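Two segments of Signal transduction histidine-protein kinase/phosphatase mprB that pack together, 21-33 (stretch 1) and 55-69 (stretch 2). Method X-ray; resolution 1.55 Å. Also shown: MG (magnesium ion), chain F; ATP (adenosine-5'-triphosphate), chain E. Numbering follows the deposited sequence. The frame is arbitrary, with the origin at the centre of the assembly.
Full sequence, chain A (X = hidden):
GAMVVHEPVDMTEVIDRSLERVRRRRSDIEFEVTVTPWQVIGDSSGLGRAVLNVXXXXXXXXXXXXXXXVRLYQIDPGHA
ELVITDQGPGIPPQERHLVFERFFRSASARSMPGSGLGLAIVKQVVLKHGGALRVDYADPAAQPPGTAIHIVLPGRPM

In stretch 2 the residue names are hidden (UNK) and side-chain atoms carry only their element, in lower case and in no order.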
# COMPACT_ATOMS: atom_id res chain seq x y z
N ARG A 21 2.63 -10.48 -8.64
CA ARG A 21 1.20 -10.73 -8.81
C ARG A 21 0.52 -9.62 -9.60
O ARG A 21 -0.23 -9.88 -10.55
CB ARG A 21 0.54 -10.90 -7.45
CG ARG A 21 0.81 -12.23 -6.76
CD ARG A 21 -0.33 -13.24 -6.96
NE ARG A 21 -1.60 -12.78 -6.39
CZ ARG A 21 -2.68 -12.42 -7.10
NH1 ARG A 21 -2.68 -12.49 -8.43
NH2 ARG A 21 -3.77 -12.01 -6.47
N VAL A 22 0.74 -8.36 -9.23
CA VAL A 22 -0.08 -7.31 -9.82
C VAL A 22 0.43 -6.88 -11.19
O VAL A 22 -0.36 -6.35 -11.99
CB VAL A 22 -0.19 -6.11 -8.87
CG1 VAL A 22 1.10 -5.34 -8.83
CG2 VAL A 22 -1.36 -5.21 -9.28
N ARG A 23 1.71 -7.07 -11.49
CA ARG A 23 2.21 -6.74 -12.82
C ARG A 23 1.48 -7.53 -13.89
O ARG A 23 1.39 -7.09 -15.04
CB ARG A 23 3.71 -7.02 -12.92
CG ARG A 23 4.62 -6.02 -12.27
CD ARG A 23 6.07 -6.45 -12.46
NE ARG A 23 7.01 -5.79 -11.55
CZ ARG A 23 7.75 -4.73 -11.85
NH1 ARG A 23 7.68 -4.16 -13.05
NH2 ARG A 23 8.58 -4.21 -10.94
N ARG A 24 0.95 -8.70 -13.52
CA ARG A 24 0.18 -9.52 -14.46
C ARG A 24 -1.12 -8.83 -14.84
O ARG A 24 -1.52 -8.83 -16.01
CB ARG A 24 -0.13 -10.89 -13.85
CG ARG A 24 1.07 -11.65 -13.27
CD ARG A 24 0.61 -12.75 -12.30
NE ARG A 24 0.32 -14.01 -12.96
CZ ARG A 24 -0.36 -15.01 -12.40
NH1 ARG A 24 -0.84 -14.90 -11.17
NH2 ARG A 24 -0.57 -16.13 -13.09
N ARG A 25 -1.81 -8.24 -13.86
CA ARG A 25 -3.12 -7.65 -14.09
C ARG A 25 -3.06 -6.34 -14.87
O ARG A 25 -4.05 -5.97 -15.50
CB ARG A 25 -3.83 -7.44 -12.76
CG ARG A 25 -4.08 -8.72 -11.99
CD ARG A 25 -4.91 -8.50 -10.72
NE ARG A 25 -6.29 -8.10 -11.01
CZ ARG A 25 -7.21 -8.89 -11.55
NH1 ARG A 25 -6.91 -10.15 -11.89
NH2 ARG A 25 -8.43 -8.44 -11.77
N ARG A 26 -1.92 -5.64 -14.85
CA ARG A 26 -1.77 -4.35 -15.55
C ARG A 26 -0.31 -4.23 -16.01
O ARG A 26 0.51 -3.51 -15.43
CB ARG A 26 -2.16 -3.17 -14.66
CG ARG A 26 -3.66 -3.06 -14.33
CD ARG A 26 -4.48 -2.48 -15.45
NE ARG A 26 -3.89 -1.24 -15.94
CZ ARG A 26 -4.27 -0.01 -15.60
NH1 ARG A 26 -5.27 0.21 -14.73
NH2 ARG A 26 -3.63 1.02 -16.14
N SER A 27 0.01 -4.93 -17.11
CA SER A 27 1.36 -4.90 -17.65
C SER A 27 1.74 -3.55 -18.25
O SER A 27 2.92 -3.33 -18.53
CB SER A 27 1.51 -5.98 -18.72
OG SER A 27 0.66 -5.68 -19.81
N ASP A 28 0.78 -2.66 -18.46
CA ASP A 28 1.09 -1.34 -18.99
C ASP A 28 1.68 -0.39 -17.94
O ASP A 28 2.31 0.61 -18.31
CB ASP A 28 -0.16 -0.71 -19.57
CG ASP A 28 -1.23 -0.53 -18.54
OD1 ASP A 28 -1.63 -1.55 -17.93
OD2 ASP A 28 -1.63 0.63 -18.30
N ILE A 29 1.49 -0.67 -16.65
CA ILE A 29 1.87 0.29 -15.62
C ILE A 29 3.38 0.30 -15.45
O ILE A 29 4.03 -0.75 -15.44
CB ILE A 29 1.18 -0.04 -14.29
CG1 ILE A 29 -0.32 0.23 -14.41
CG2 ILE A 29 1.80 0.77 -13.12
CD1 ILE A 29 -1.13 -0.28 -13.21
N GLU A 30 3.93 1.48 -15.29
CA GLU A 30 5.36 1.61 -15.03
C GLU A 30 5.51 1.64 -13.52
O GLU A 30 5.30 2.67 -12.89
CB GLU A 30 5.92 2.87 -15.69
CG GLU A 30 7.34 3.21 -15.24
CD GLU A 30 8.32 2.05 -15.38
OE1 GLU A 30 8.19 1.27 -16.35
OE2 GLU A 30 9.22 1.92 -14.51
N PHE A 31 5.85 0.49 -12.94
CA PHE A 31 6.10 0.42 -11.50
C PHE A 31 7.50 0.96 -11.21
O PHE A 31 8.49 0.44 -11.74
CB PHE A 31 5.97 -1.01 -10.98
CG PHE A 31 4.55 -1.50 -10.92
CD1 PHE A 31 3.73 -1.17 -9.85
CD2 PHE A 31 4.04 -2.30 -11.92
CE1 PHE A 31 2.44 -1.64 -9.78
CE2 PHE A 31 2.74 -2.77 -11.86
CZ PHE A 31 1.94 -2.43 -10.78
N GLU A 32 7.58 2.01 -10.40
CA GLU A 32 8.84 2.65 -10.06
C GLU A 32 9.16 2.26 -8.63
O GLU A 32 8.53 2.78 -7.69
CB GLU A 32 8.74 4.16 -10.22
CG GLU A 32 8.43 4.58 -11.66
CD GLU A 32 8.21 6.08 -11.81
OE1 GLU A 32 7.58 6.69 -10.92
OE2 GLU A 32 8.68 6.64 -12.83
N VAL A 33 10.12 1.36 -8.45
CA VAL A 33 10.33 0.68 -7.19
C VAL A 33 11.65 1.14 -6.60
O VAL A 33 12.68 1.11 -7.27
CB VAL A 33 10.29 -0.85 -7.35
CG1 VAL A 33 10.37 -1.55 -6.02
CG2 VAL A 33 9.04 -1.25 -8.04
N UNK A 55 -1.26 -2.36 -3.60
CA UNK A 55 -0.82 -2.36 -4.99
C UNK A 55 -1.99 -2.62 -5.92
O UNK A 55 -2.05 -2.03 -7.01
c UNK A 55 2.26 -1.82 -5.17
c UNK A 55 1.61 -3.08 -4.60
c UNK A 55 2.52 -4.27 -4.82
c UNK A 55 0.26 -3.39 -5.24
N UNK A 56 -2.90 -3.51 -5.53
CA UNK A 56 -4.04 -3.82 -6.38
C UNK A 56 -4.91 -2.58 -6.59
O UNK A 56 -5.36 -2.33 -7.72
c UNK A 56 -4.86 -4.95 -5.78
o UNK A 56 -5.59 -5.90 -7.80
o UNK A 56 -7.14 -5.26 -6.34
c UNK A 56 -5.95 -5.41 -6.71
N UNK A 57 -5.15 -1.79 -5.54
CA UNK A 57 -5.92 -0.55 -5.68
C UNK A 57 -5.19 0.43 -6.57
O UNK A 57 -5.80 1.08 -7.43
c UNK A 57 -6.20 0.11 -4.32
n UNK A 57 -7.04 -0.47 -2.15
c UNK A 57 -7.12 -0.71 -3.46
o UNK A 57 -7.88 -1.55 -3.95
N UNK A 58 -3.88 0.53 -6.39
CA UNK A 58 -3.11 1.48 -7.17
C UNK A 58 -3.24 1.13 -8.64
O UNK A 58 -3.39 2.01 -9.49
c UNK A 58 -1.64 1.47 -6.73
N UNK A 59 -3.20 -0.17 -8.96
CA UNK A 59 -3.33 -0.59 -10.35
C UNK A 59 -4.74 -0.37 -10.87
O UNK A 59 -4.93 0.12 -11.99
c UNK A 59 -2.94 -2.07 -10.51
N UNK A 60 -5.75 -0.69 -10.06
CA UNK A 60 -7.13 -0.65 -10.55
C UNK A 60 -7.47 0.72 -11.07
O UNK A 60 -8.09 0.87 -12.15
c UNK A 60 -8.12 -1.05 -9.43
c UNK A 60 -8.24 -2.54 -9.23
n UNK A 60 -11.24 -2.79 -6.75
c UNK A 60 -10.45 -2.48 -8.02
c UNK A 60 -9.00 -2.87 -7.94
N UNK A 61 -7.09 1.75 -10.32
CA UNK A 61 -7.45 3.12 -10.62
C UNK A 61 -6.32 3.90 -11.30
O UNK A 61 -6.41 5.12 -11.42
c UNK A 61 -9.69 2.36 -7.96
c UNK A 61 -11.09 2.17 -8.01
c UNK A 61 -11.76 1.31 -7.15
c UNK A 61 -9.35 3.30 -8.99
n UNK A 61 -11.57 2.95 -9.03
c UNK A 61 -8.95 1.66 -7.00
c UNK A 61 -11.01 0.64 -6.22
c UNK A 61 -10.52 3.63 -9.61
c UNK A 61 -9.62 0.80 -6.14
c UNK A 61 -7.96 3.81 -9.35
N UNK A 62 -5.30 3.22 -11.75
CA UNK A 62 -4.26 3.83 -12.59
C UNK A 62 -4.78 4.06 -13.99
O UNK A 62 -5.38 3.15 -14.57
o UNK A 62 -2.18 3.02 -11.60
c UNK A 62 -3.06 2.93 -12.71
N UNK A 63 -4.48 5.21 -14.58
CA UNK A 63 -4.78 5.39 -16.01
C UNK A 63 -3.93 4.46 -16.86
O UNK A 63 -2.92 3.90 -16.42
c UNK A 63 -4.45 6.87 -16.25
c UNK A 63 -3.41 7.20 -15.28
c UNK A 63 -3.76 6.38 -14.04
N UNK A 64 -4.32 4.24 -18.11
CA UNK A 64 -3.47 3.44 -18.99
C UNK A 64 -2.10 4.07 -19.11
O UNK A 64 -1.97 5.28 -19.28
c UNK A 64 -5.55 3.85 -19.98
c UNK A 64 -4.23 3.46 -20.33
c UNK A 64 -5.51 4.72 -18.82
N UNK A 65 -1.07 3.23 -18.96
CA UNK A 65 0.30 3.70 -18.93
C UNK A 65 0.69 4.46 -17.68
O UNK A 65 1.79 5.02 -17.64
N UNK A 66 -0.16 4.46 -16.66
CA UNK A 66 0.16 5.17 -15.43
C UNK A 66 1.39 4.62 -14.75
O UNK A 66 1.82 3.49 -14.95
N UNK A 67 1.96 5.48 -13.92
CA UNK A 67 3.11 5.14 -13.11
C UNK A 67 2.62 4.87 -11.69
O UNK A 67 1.79 5.62 -11.17
c UNK A 67 5.99 7.47 -14.37
n UNK A 67 5.50 8.83 -14.08
c UNK A 67 4.13 6.28 -13.11
c UNK A 67 4.87 6.44 -14.44
n UNK A 67 5.29 10.76 -12.86
n UNK A 67 6.62 9.08 -12.06
c UNK A 67 5.81 9.55 -13.00
N UNK A 68 3.13 3.80 -11.10
CA UNK A 68 2.86 3.50 -9.70
C UNK A 68 4.20 3.50 -8.98
O UNK A 68 5.13 2.79 -9.37
c UNK A 68 2.11 1.68 -8.07
c UNK A 68 2.13 2.15 -9.56
c UNK A 68 0.70 2.24 -10.13
N UNK A 69 4.31 4.32 -7.93
CA UNK A 69 5.53 4.43 -7.17
C UNK A 69 5.42 3.55 -5.93
O UNK A 69 4.39 3.50 -5.30
MG MG F . -9.17 -2.94 -3.02
PG ATP E . -11.60 -5.06 -2.49
O1G ATP E . -10.28 -4.36 -2.19
O2G ATP E . -12.38 -5.64 -1.31
O3G ATP E . -11.55 -5.99 -3.69
PB ATP E . -12.21 -2.28 -3.18
O1B ATP E . -13.45 -1.60 -3.72
O2B ATP E . -10.94 -2.30 -3.96
O3B ATP E . -12.58 -3.85 -2.98
PA ATP E . -10.69 -1.13 -0.94
O1A ATP E . -10.91 -1.31 0.56
O2A ATP E . -9.42 -1.68 -1.54
O3A ATP E . -12.03 -1.77 -1.64
O5' ATP E . -10.90 0.39 -1.27
C5' ATP E . -12.06 1.07 -0.83
C4' ATP E . -12.43 2.12 -1.87
O4' ATP E . -11.46 3.17 -1.76
C3' ATP E . -12.42 1.70 -3.34
O3' ATP E . -13.68 1.11 -3.75
C2' ATP E . -12.17 3.03 -4.02
O2' ATP E . -13.36 3.83 -4.10
C1' ATP E . -11.24 3.73 -3.05
N9 ATP E . -9.81 3.53 -3.35
C8 ATP E . -8.91 2.72 -2.70
N7 ATP E . -7.67 2.87 -3.26
C5 ATP E . -7.79 3.77 -4.25
C6 ATP E . -6.85 4.37 -5.18
N6 ATP E . -5.57 3.97 -5.16
N1 ATP E . -7.32 5.27 -6.04
C2 ATP E . -8.62 5.64 -6.06
N3 ATP E . -9.54 5.15 -5.21
C4 ATP E . -9.17 4.22 -4.30
O HOH W 1 -8.17 -1.39 -14.00
O HOH W 2 -8.94 -4.16 -4.90
O HOH W 3 -7.45 -3.81 -2.16

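Position 55 carries four carbons forked at the second, with CB 4.2 Å from Val22 CG1: Leu55. At 56 two carbons end in two oxygens, the pattern of a carboxylate, and one oxygen lies 4.0 Å from Arg25 NE. This is Asp56, and the pair is a long salt bridge. Position 57 has two carbons, the second bearing one oxygen and one nitrogen, and touches nothing on stretch 1. It is Asn57, whose OD1 binds magnesium at 2.1 Å.

Position 58 has one carbon, sideways to stretch 1 and out of contact: Ala58. Position 59 also has one; its CB points toward stretch 1, 3.7 Å from both Val22 CG2 and Ile29 CD1: Ala59. At 60, four carbons in a row end in nitrogen, and the CA-to-CB bond points away from stretch 1; this is Lys60. Position 61 has one carbon, then fused five- and six-membered rings holding eight carbons and one nitrogen, with one ring face against ATP and no contact with stretch 1: Trp61.

Position 62, one carbon then one oxygen, has CB 3.8 Å from Ile29 CD1. It is Ser62. At 63 three carbons close onto the backbone nitrogen, and the backbone O is 3.0 Å from Arg26 NH2: Pro63. Position 64 repeats the ring, its CA 3.4 Å from Asp28 OD2: Pro64. Position 65 has no side-chain atoms, and its N lies 2.7 Å from Asp28 OD2; phi is 71°, where glycine is favoured: Gly65. Position 66 is also bare, its O 2.9 Å from Glu30 N, and a CB would clash with Pro63 O at 3.0 Å: Gly66.

Position 67 has three carbons, a nitrogen, then a carbon with two more nitrogens, one of them 2.8 Å from Glu32 OE1. This is Arg67, and that atom, NH1, forms a salt bridge. At 68 one carbon carries two, one of these 3.5 Å from Ile29 CG2: Val68. Position 69 lacks a side chain, its CA 3.5 Å from Glu32 O: Gly69.

The contact buries 794 Å² and has three parts. Nearly parallel helices (16°, axes 9.9 Å apart) bring Val22 against Leu55 and Ala59. Beyond them, Arg26 NH1 donates to Ser62 O at 2.9 Å, just before the Pro63–Gly66 turn, which NH2 reaches through a weak bond to Pro63 O. Asp28 accepts from Arg26 NE and NH2 and from Gly65 N, so one carboxylate ties the arginine to the turn. Finally, parallel strands pair through Glu30 N to Gly66 O, Val68 N to Glu30 O (3.0 Å) and Glu32 N to Val68 O (2.8 Å). Phe31 and Val68 share one sheet face; Glu30, Glu32 and Arg67 share the other.

Stretch 2, residues 55-69: LDNAAKWSPPGGRVG
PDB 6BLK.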